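PDB 4OIF: beta-galactosidase from Geobacillus stearothermophilus, which probably hydrolyses terminal non-reducing beta-D-galactose residues in beta-D-galactosides as a zinc-binding, homotrimeric member of glycoside hydrolase family 42. Local coordinates for residues K177-H182 and N221-R226; H198-T201 and Q205-S208; E294-L299 and M644-E649. All coordinates share one frame; numbering follows the deposited sequence.

Contact 1 (K177-H182 and N221-R226)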
loop_
_atom_site.group_PDB
_atom_site.type_symbol
_atom_site.label_atom_id
_atom_site.label_comp_id
_atom_site.label_asym_id
_atom_site.label_seq_id
_atom_site.Cartn_x
_atom_site.Cartn_y
_atom_site.Cartn_z
ATOM N N LYS A 177 29.958 -12.838 -18.906
ATOM C CA LYS A 177 31.172 -13.525 -19.322
ATOM C C LYS A 177 32.197 -12.519 -19.850
ATOM O O LYS A 177 33.376 -12.601 -19.494
ATOM C CB LYS A 177 30.872 -14.590 -20.375
ATOM C CG LYS A 177 30.106 -15.774 -19.832
ATOM C CD LYS A 177 29.800 -16.722 -20.951
ATOM C CE LYS A 177 28.964 -17.887 -20.484
ATOM N NZ LYS A 177 28.463 -18.660 -21.650
ATOM N N LYS A 178 31.748 -11.570 -20.679
ATOM C CA LYS A 178 32.647 -10.515 -21.133
ATOM C C LYS A 178 33.203 -9.723 -19.950
ATOM O O LYS A 178 34.411 -9.577 -19.827
ATOM C CB LYS A 178 31.949 -9.572 -22.112
ATOM C CG LYS A 178 31.475 -10.267 -23.390
ATOM C CD LYS A 178 30.893 -9.277 -24.403
ATOM C CE LYS A 178 30.364 -9.972 -25.666
ATOM N NZ LYS A 178 28.993 -10.547 -25.505
ATOM N N LYS A 179 32.335 -9.239 -19.068
ATOM C CA LYS A 179 32.784 -8.392 -17.958
ATOM C C LYS A 179 33.807 -9.064 -17.036
ATOM O O LYS A 179 34.714 -8.415 -16.503
ATOM C CB LYS A 179 31.596 -7.939 -17.109
ATOM C CG LYS A 179 32.029 -7.151 -15.878
ATOM C CD LYS A 179 30.881 -6.422 -15.201
ATOM C CE LYS A 179 31.404 -5.571 -14.057
ATOM N NZ LYS A 179 30.371 -4.672 -13.495
ATOM N N TYR A 180 33.655 -10.364 -16.839
ATOM C CA TYR A 180 34.466 -11.052 -15.855
ATOM C C TYR A 180 35.443 -12.014 -16.515
ATOM O O TYR A 180 36.003 -12.886 -15.867
ATOM C CB TYR A 180 33.559 -11.776 -14.853
ATOM C CG TYR A 180 32.775 -10.812 -13.988
ATOM C CD1 TYR A 180 33.384 -10.179 -12.916
ATOM C CD2 TYR A 180 31.435 -10.534 -14.242
ATOM C CE1 TYR A 180 32.692 -9.301 -12.121
ATOM C CE2 TYR A 180 30.730 -9.648 -13.443
ATOM C CZ TYR A 180 31.371 -9.037 -12.385
ATOM O OH TYR A 180 30.711 -8.147 -11.575
ATOM N N ASN A 181 35.650 -11.825 -17.812
ATOM C CA ASN A 181 36.596 -12.626 -18.576
ATOM C C ASN A 181 36.344 -14.122 -18.411
ATOM O O ASN A 181 37.273 -14.892 -18.193
ATOM C CB ASN A 181 38.033 -12.278 -18.177
ATOM C CG ASN A 181 39.015 -12.446 -19.331
ATOM O OD1 ASN A 181 38.981 -13.441 -20.062
ATOM N ND2 ASN A 181 39.878 -11.457 -19.513
ATOM N N HIS A 182 35.074 -14.510 -18.493
ATOM C CA HIS A 182 34.657 -15.907 -18.389
ATOM C C HIS A 182 35.121 -16.564 -17.095
ATOM O O HIS A 182 35.145 -17.794 -16.988
ATOM C CB HIS A 182 35.173 -16.713 -19.581
ATOM C CG HIS A 182 34.589 -16.293 -20.891
ATOM N ND1 HIS A 182 33.609 -17.020 -21.537
ATOM C CD2 HIS A 182 34.840 -15.215 -21.674
ATOM C CE1 HIS A 182 33.286 -16.410 -22.662
ATOM N NE2 HIS A 182 34.011 -15.311 -22.768
ATOM N N ASN A 221 22.171 -7.454 -8.531
ATOM C CA ASN A 221 21.239 -6.358 -8.798
ATOM C C ASN A 221 21.905 -5.215 -9.584
ATOM O O ASN A 221 21.367 -4.714 -10.599
ATOM C CB ASN A 221 20.654 -5.839 -7.481
ATOM C CG ASN A 221 19.958 -6.924 -6.690
ATOM O OD1 ASN A 221 19.399 -7.853 -7.259
ATOM N ND2 ASN A 221 19.973 -6.803 -5.376
ATOM N N LEU A 222 23.091 -4.838 -9.115
ATOM C CA LEU A 222 23.894 -3.783 -9.716
ATOM C C LEU A 222 24.281 -4.132 -11.156
ATOM O O LEU A 222 23.981 -3.380 -12.093
ATOM C CB LEU A 222 25.139 -3.544 -8.863
ATOM C CG LEU A 222 26.092 -2.407 -9.233
ATOM C CD1 LEU A 222 25.371 -1.064 -9.315
ATOM C CD2 LEU A 222 27.221 -2.346 -8.207
ATOM N N ASP A 223 24.930 -5.280 -11.333
ATOM C CA ASP A 223 25.305 -5.720 -12.667
ATOM C C ASP A 223 24.094 -5.841 -13.594
ATOM O O ASP A 223 24.210 -5.564 -14.781
ATOM C CB ASP A 223 26.063 -7.053 -12.621
ATOM C CG ASP A 223 27.559 -6.866 -12.422
ATOM O OD1 ASP A 223 28.020 -5.710 -12.478
ATOM O OD2 ASP A 223 28.274 -7.870 -12.232
ATOM N N TRP A 224 22.935 -6.230 -13.068
ATOM C CA TRP A 224 21.724 -6.268 -13.892
ATOM C C TRP A 224 21.337 -4.858 -14.338
ATOM O O TRP A 224 21.028 -4.650 -15.498
ATOM C CB TRP A 224 20.551 -6.938 -13.167
ATOM C CG TRP A 224 19.249 -6.869 -13.961
ATOM C CD1 TRP A 224 18.147 -6.103 -13.677
ATOM C CD2 TRP A 224 18.938 -7.569 -15.170
ATOM N NE1 TRP A 224 17.172 -6.294 -14.628
ATOM C CE2 TRP A 224 17.631 -7.188 -15.554
ATOM C CE3 TRP A 224 19.634 -8.483 -15.961
ATOM C CZ2 TRP A 224 17.012 -7.684 -16.697
ATOM C CZ3 TRP A 224 19.015 -8.977 -17.100
ATOM C CH2 TRP A 224 17.719 -8.574 -17.457
ATOM N N LYS A 225 21.361 -3.880 -13.444
ATOM C CA LYS A 225 21.073 -2.515 -13.883
ATOM C C LYS A 225 22.073 -2.047 -14.955
ATOM O O LYS A 225 21.677 -1.427 -15.962
ATOM C CB LYS A 225 21.059 -1.565 -12.686
ATOM C CG LYS A 225 19.883 -1.814 -11.745
ATOM C CD LYS A 225 19.848 -0.826 -10.585
ATOM C CE LYS A 225 18.596 -1.009 -9.731
ATOM N NZ LYS A 225 18.747 -2.025 -8.639
ATOM N N ARG A 226 23.351 -2.360 -14.761
ATOM C CA ARG A 226 24.372 -2.006 -15.745
ATOM C C ARG A 226 24.069 -2.655 -17.094
ATOM O O ARG A 226 24.181 -2.022 -18.133
ATOM C CB ARG A 226 25.763 -2.421 -15.274
ATOM C CG ARG A 226 26.321 -1.621 -14.112
ATOM C CD ARG A 226 27.547 -2.307 -13.522
ATOM N NE ARG A 226 28.277 -1.444 -12.601
ATOM C CZ ARG A 226 28.834 -1.854 -11.464
ATOM N NH1 ARG A 226 28.741 -3.126 -11.088
ATOM N NH2 ARG A 226 29.480 -0.987 -10.692
#
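The side chain of D223 runs toward those of K179 and Y180 from the opposite direction, and each of its carboxylate oxygens takes one of them. K179 has CG anti to its backbone N (chi1 175°) and stays extended beyond it, which carries NZ the whole way across to a salt bridge with D223 OD1 at 2.8 Å. NZ arrives on the syn side of that oxygen, tilted out of the carboxylate plane. The phenol of Y180 takes the other oxygen: OH donates to D223 OD2 at 2.5 Å, on the syn lone pair. OD2 lies at the edge of the Y180 ring, near its plane, and the ring and carboxylate planes stand 56° apart. K179 CG rests on one face of the same ring, toward its rim. The contact joins the C-terminal end of helix 166-179, closed by a Schellman motif with N181 as its C-prime residue, to helix 218-246 of the family's TIM-barrel domain. From within that second helix R226 NH1 donates to D223 OD1 at 3.0 Å, reaching it on the anti side and from the opposite face to K179. K179 NZ and R226 NH1, 3.3 Å apart and both donors, are gathered round this one oxygen in a salt-bridge network. R226 also binds E420 and the backbone oxygen of E508, while W191 gives D223 OD2 a second donor.

Contact 2 (H198-T201 and Q205-S208)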
loop_
_atom_site.group_PDB
_atom_site.type_symbol
_atom_site.label_atom_id
_atom_site.label_comp_id
_atom_site.label_asym_id
_atom_site.label_seq_id
_atom_site.Cartn_x
_atom_site.Cartn_y
_atom_site.Cartn_z
ATOM N N HIS A 198 25.079 -19.157 -2.198
ATOM C CA HIS A 198 24.645 -18.682 -3.499
ATOM C C HIS A 198 25.711 -18.834 -4.585
ATOM O O HIS A 198 25.503 -18.414 -5.720
ATOM C CB HIS A 198 24.211 -17.218 -3.383
ATOM C CG HIS A 198 22.873 -17.046 -2.731
ATOM N ND1 HIS A 198 22.467 -15.862 -2.147
ATOM C CD2 HIS A 198 21.847 -17.915 -2.573
ATOM C CE1 HIS A 198 21.245 -16.009 -1.665
ATOM N NE2 HIS A 198 20.848 -17.247 -1.910
ATOM N N THR A 199 26.836 -19.456 -4.238
ATOM C CA THR A 199 27.933 -19.634 -5.184
ATOM C C THR A 199 27.488 -20.332 -6.470
ATOM O O THR A 199 26.862 -21.398 -6.442
ATOM C CB THR A 199 29.088 -20.441 -4.568
ATOM O OG1 THR A 199 29.468 -19.863 -3.311
ATOM C CG2 THR A 199 30.288 -20.464 -5.514
ATOM N N TYR A 200 27.809 -19.717 -7.602
ATOM C CA TYR A 200 27.412 -20.271 -8.889
ATOM C C TYR A 200 28.492 -21.197 -9.410
ATOM O O TYR A 200 29.667 -20.843 -9.408
ATOM C CB TYR A 200 27.144 -19.156 -9.899
ATOM C CG TYR A 200 26.007 -18.238 -9.525
ATOM C CD1 TYR A 200 24.678 -18.652 -9.636
ATOM C CD2 TYR A 200 26.254 -16.953 -9.058
ATOM C CE1 TYR A 200 23.622 -17.804 -9.302
ATOM C CE2 TYR A 200 25.209 -16.100 -8.725
ATOM C CZ TYR A 200 23.899 -16.529 -8.852
ATOM O OH TYR A 200 22.867 -15.681 -8.513
ATOM N N THR A 201 28.101 -22.378 -9.870
ATOM C CA THR A 201 29.079 -23.337 -10.369
ATOM C C THR A 201 28.942 -23.563 -11.874
ATOM O O THR A 201 29.669 -24.362 -12.457
ATOM C CB THR A 201 28.979 -24.682 -9.615
ATOM O OG1 THR A 201 27.605 -25.057 -9.456
ATOM C CG2 THR A 201 29.620 -24.556 -8.243
ATOM N N GLN A 205 23.416 -21.087 -14.472
ATOM C CA GLN A 205 22.641 -20.928 -13.245
ATOM C C GLN A 205 22.278 -19.477 -12.997
ATOM O O GLN A 205 21.265 -19.185 -12.383
ATOM C CB GLN A 205 23.402 -21.478 -12.040
ATOM C CG GLN A 205 23.511 -22.995 -11.995
ATOM C CD GLN A 205 24.700 -23.443 -11.183
ATOM O OE1 GLN A 205 25.392 -22.620 -10.580
ATOM N NE2 GLN A 205 24.957 -24.744 -11.167
ATOM N N ILE A 206 23.104 -18.564 -13.482
ATOM C CA ILE A 206 22.872 -17.150 -13.240
ATOM C C ILE A 206 21.679 -16.605 -14.029
ATOM O O ILE A 206 21.656 -16.670 -15.250
ATOM C CB ILE A 206 24.117 -16.330 -13.591
ATOM C CG1 ILE A 206 25.300 -16.816 -12.749
ATOM C CG2 ILE A 206 23.837 -14.846 -13.388
ATOM C CD1 ILE A 206 26.657 -16.300 -13.200
ATOM N N GLU A 207 20.672 -16.098 -13.331
ATOM C CA GLU A 207 19.565 -15.419 -13.991
ATOM C C GLU A 207 19.395 -14.028 -13.391
ATOM O O GLU A 207 19.939 -13.734 -12.327
ATOM C CB GLU A 207 18.262 -16.239 -13.894
ATOM C CG GLU A 207 18.120 -17.129 -12.652
ATOM C CD GLU A 207 17.119 -18.282 -12.840
ATOM O OE1 GLU A 207 16.594 -18.801 -11.831
ATOM O OE2 GLU A 207 16.871 -18.679 -13.998
ATOM N N SER A 208 18.652 -13.178 -14.083
ATOM C CA SER A 208 18.389 -11.827 -13.599
ATOM C C SER A 208 17.672 -11.876 -12.252
ATOM O O SER A 208 16.987 -12.852 -11.947
ATOM C CB SER A 208 17.552 -11.059 -14.607
ATOM O OG SER A 208 16.288 -11.677 -14.741
HETATM O O HOH W 1 21.201 -15.420 -10.365
#
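The backbone at Y200 and T201 passes close to that at Q205 and I206, the CA atoms of Y200 and Q205 lying 6.5 Å apart with neither segment in a regular helix or strand. I206 lies over one face of the Y200 ring, its CG1 3.6 Å from the ring centroid and 13° off the normal, a CH-pi contact made nearly over the centre. The two side chains cross at about a right angle, and the carbonyl oxygen of H198 sits over the opposite face of the ring. Q205 CB comes to the ring's edge instead, 3.9 Å from Y200 CD1. Both segments belong to the long loop between helices 184-191 and 218-246 of the TIM-barrel domain, and the Q205 side chain closes a short bend within it. Extended beyond CG, the Q205 chain brings its amide to T201 so that both ends are used: T201 N donates to Q205 OE1 at 2.8 Å, and Q205 NE2 donates to T201 OG1 at 3.2 Å, the hydroxyl lying in the amide plane. A leucine in place of Q205 would probably leave T201 N without this acceptor and its hydroxyl without this donor, so that the loop would be held less firmly here. Farther along, a water 2.5 Å from Y200 OH accepts from E207 N, tying the phenol to the backbone of 205-208. Outward, H198 NE2 bonds to the backbone oxygen of G118 of a neighbouring subunit, and T201 packs on P60 of that same subunit.

Contact 3 (E294-L299 and M644-E649)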
loop_
_atom_site.group_PDB
_atom_site.type_symbol
_atom_site.label_atom_id
_atom_site.label_comp_id
_atom_site.label_asym_id
_atom_site.label_seq_id
_atom_site.Cartn_x
_atom_site.Cartn_y
_atom_site.Cartn_z
ATOM N N GLU A 294 5.885 22.993 -1.244
ATOM C CA GLU A 294 7.132 23.742 -1.278
ATOM C C GLU A 294 6.958 25.075 -1.982
ATOM O O GLU A 294 5.992 25.280 -2.711
ATOM C CB GLU A 294 8.216 22.938 -1.984
ATOM C CG GLU A 294 7.810 22.587 -3.387
ATOM C CD GLU A 294 8.826 21.740 -4.091
ATOM O OE1 GLU A 294 9.911 21.496 -3.508
ATOM O OE2 GLU A 294 8.533 21.324 -5.230
ATOM N N SER A 295 7.914 25.973 -1.780
ATOM C CA SER A 295 7.906 27.248 -2.476
ATOM C C SER A 295 8.230 27.087 -3.966
ATOM O O SER A 295 8.854 26.114 -4.379
ATOM C CB SER A 295 8.910 28.202 -1.845
ATOM O OG SER A 295 10.215 27.854 -2.265
ATOM N N THR A 296 7.805 28.056 -4.767
ATOM C CA THR A 296 8.129 28.081 -6.179
ATOM C C THR A 296 9.656 28.108 -6.373
ATOM O O THR A 296 10.195 27.469 -7.290
ATOM C CB THR A 296 7.464 29.292 -6.851
ATOM O OG1 THR A 296 6.040 29.163 -6.744
ATOM C CG2 THR A 296 7.842 29.386 -8.306
ATOM N N ALA A 297 10.340 28.814 -5.470
ATOM C CA ALA A 297 11.799 28.905 -5.472
ATOM C C ALA A 297 12.501 27.551 -5.246
ATOM O O ALA A 297 13.497 27.251 -5.915
ATOM C CB ALA A 297 12.261 29.932 -4.420
ATOM N N ASP A 298 11.995 26.734 -4.321
ATOM C CA ASP A 298 12.601 25.413 -4.056
ATOM C C ASP A 298 12.498 24.476 -5.269
ATOM O O ASP A 298 13.471 23.783 -5.657
ATOM C CB ASP A 298 11.942 24.751 -2.841
ATOM C CG ASP A 298 12.249 25.465 -1.534
ATOM O OD1 ASP A 298 13.411 25.885 -1.319
ATOM O OD2 ASP A 298 11.310 25.608 -0.721
ATOM N N LEU A 299 11.312 24.463 -5.869
ATOM C CA LEU A 299 11.088 23.691 -7.085
ATOM C C LEU A 299 12.008 24.182 -8.202
ATOM O O LEU A 299 12.656 23.375 -8.888
ATOM C CB LEU A 299 9.631 23.781 -7.518
ATOM C CG LEU A 299 9.224 22.889 -8.689
ATOM C CD1 LEU A 299 9.660 21.460 -8.416
ATOM C CD2 LEU A 299 7.714 22.951 -8.905
ATOM N N MET A 644 15.482 36.298 -12.714
ATOM C CA MET A 644 14.208 35.593 -12.665
ATOM C C MET A 644 13.544 35.639 -11.285
ATOM O O MET A 644 14.114 35.207 -10.284
ATOM C CB MET A 644 14.420 34.138 -13.115
ATOM C CG MET A 644 15.035 34.031 -14.499
ATOM S SD MET A 644 15.637 32.381 -14.904
ATOM C CE MET A 644 17.022 32.208 -13.787
ATOM N N ASN A 645 12.333 36.171 -11.232
ATOM C CA ASN A 645 11.610 36.239 -9.968
ATOM C C ASN A 645 10.769 34.989 -9.740
ATOM O O ASN A 645 9.640 34.906 -10.206
ATOM C CB ASN A 645 10.727 37.486 -9.927
ATOM C CG ASN A 645 10.010 37.655 -8.600
ATOM O OD1 ASN A 645 10.215 36.883 -7.654
ATOM N ND2 ASN A 645 9.157 38.674 -8.522
ATOM N N PHE A 646 11.319 34.023 -9.009
ATOM C CA PHE A 646 10.572 32.810 -8.703
ATOM C C PHE A 646 9.760 32.953 -7.403
ATOM O O PHE A 646 9.690 32.017 -6.604
ATOM C CB PHE A 646 11.517 31.604 -8.619
ATOM C CG PHE A 646 11.920 31.044 -9.968
ATOM C CD1 PHE A 646 11.004 30.338 -10.747
ATOM C CD2 PHE A 646 13.221 31.205 -10.450
ATOM C CE1 PHE A 646 11.378 29.806 -11.993
ATOM C CE2 PHE A 646 13.594 30.680 -11.685
ATOM C CZ PHE A 646 12.659 29.979 -12.462
ATOM N N THR A 647 9.155 34.125 -7.192
ATOM C CA THR A 647 8.303 34.340 -6.022
ATOM C C THR A 647 6.995 34.961 -6.464
ATOM O O THR A 647 6.893 35.474 -7.580
ATOM C CB THR A 647 8.940 35.269 -4.973
ATOM O OG1 THR A 647 8.726 36.627 -5.366
ATOM C CG2 THR A 647 10.439 35.015 -4.834
ATOM N N GLU A 648 6.009 34.958 -5.576
ATOM C CA GLU A 648 4.688 35.461 -5.917
ATOM C C GLU A 648 4.481 36.919 -5.491
ATOM O O GLU A 648 3.346 37.362 -5.295
ATOM C CB GLU A 648 3.601 34.573 -5.301
ATOM C CG GLU A 648 3.350 33.272 -6.054
ATOM C CD GLU A 648 4.417 32.222 -5.784
ATOM O OE1 GLU A 648 4.943 32.167 -4.644
ATOM O OE2 GLU A 648 4.739 31.463 -6.720
ATOM N N GLU A 649 5.569 37.676 -5.370
ATOM C CA GLU A 649 5.454 39.080 -4.988
ATOM C C GLU A 649 6.442 40.000 -5.711
ATOM O O GLU A 649 7.370 39.549 -6.392
ATOM C CB GLU A 649 5.630 39.218 -3.479
ATOM C CG GLU A 649 6.932 38.636 -2.993
ATOM C CD GLU A 649 6.983 38.500 -1.492
ATOM O OE1 GLU A 649 7.102 39.540 -0.805
ATOM O OE2 GLU A 649 6.904 37.349 -1.003
HETATM O O HOH W 2 6.472 30.162 -3.612
HETATM O O HOH W 3 9.058 31.025 -4.116
#
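This is a domain junction: the N-terminal end of helix 296-312, in the TIM-barrel domain, meets the turn after strand 638-645 in the C-terminal domain. T296, in the helix's first turn, makes the direct polar link, its OG1 donating to E648 OE2 at 2.6 Å on the syn lone pair. The T296 hydroxyl stands anti to its own carbonyl carbon (chi1 -63°), which turns it to the glutamate, while E648 bends at chi2 (77°) to bring its carboxylate back over the helix end. The same oxygen of E648 also accepts from Y677 OH. Two waters add bridges: one accepts from T296 N and donates to E648 OE1, the other accepts from A297 N at 2.9 Å and donates to F646 O at 2.8 Å. The N-H groups of T296 and A297 come too early in the helix for the usual i to i-4 bonds within it, and the waters link them to the C-terminal domain. Just ahead, S295 is the N-cap, its OG accepting from D298 N. Apolar contact is slighter. T296 CG2 stands at the edge of the F646 ring, 4.1 Å from CD1, and the ring runs on to pack against L344 and Q348 of helix 341-351. F646 itself sits inside an Asx turn, in which N645 OD1 accepts from T647 N, above the carbonyl plane; T647 OG1 donates to the same oxygen in that plane, on a lone pair.

Contacts 1 and 2 are neighbours, their centres about 12 Å apart, and they touch where W224 CZ3 packs on S208 CB at 3.6 Å. Along the chain the two sides of contact 2 fall between those of contact 1, so a single excursion from helix 166-179 to helix 218-246 of the TIM-barrel domain contains both; its outer loop also meets a neighbouring subunit of the trimer. Contact 3 follows later in sequence, on the opposite side of the chain's centre, its centre about 44 Å from that of contact 1 and 52 Å from that of contact 2. It spans 344 intervening residues, bringing the C-terminal domain back against the barrel domain.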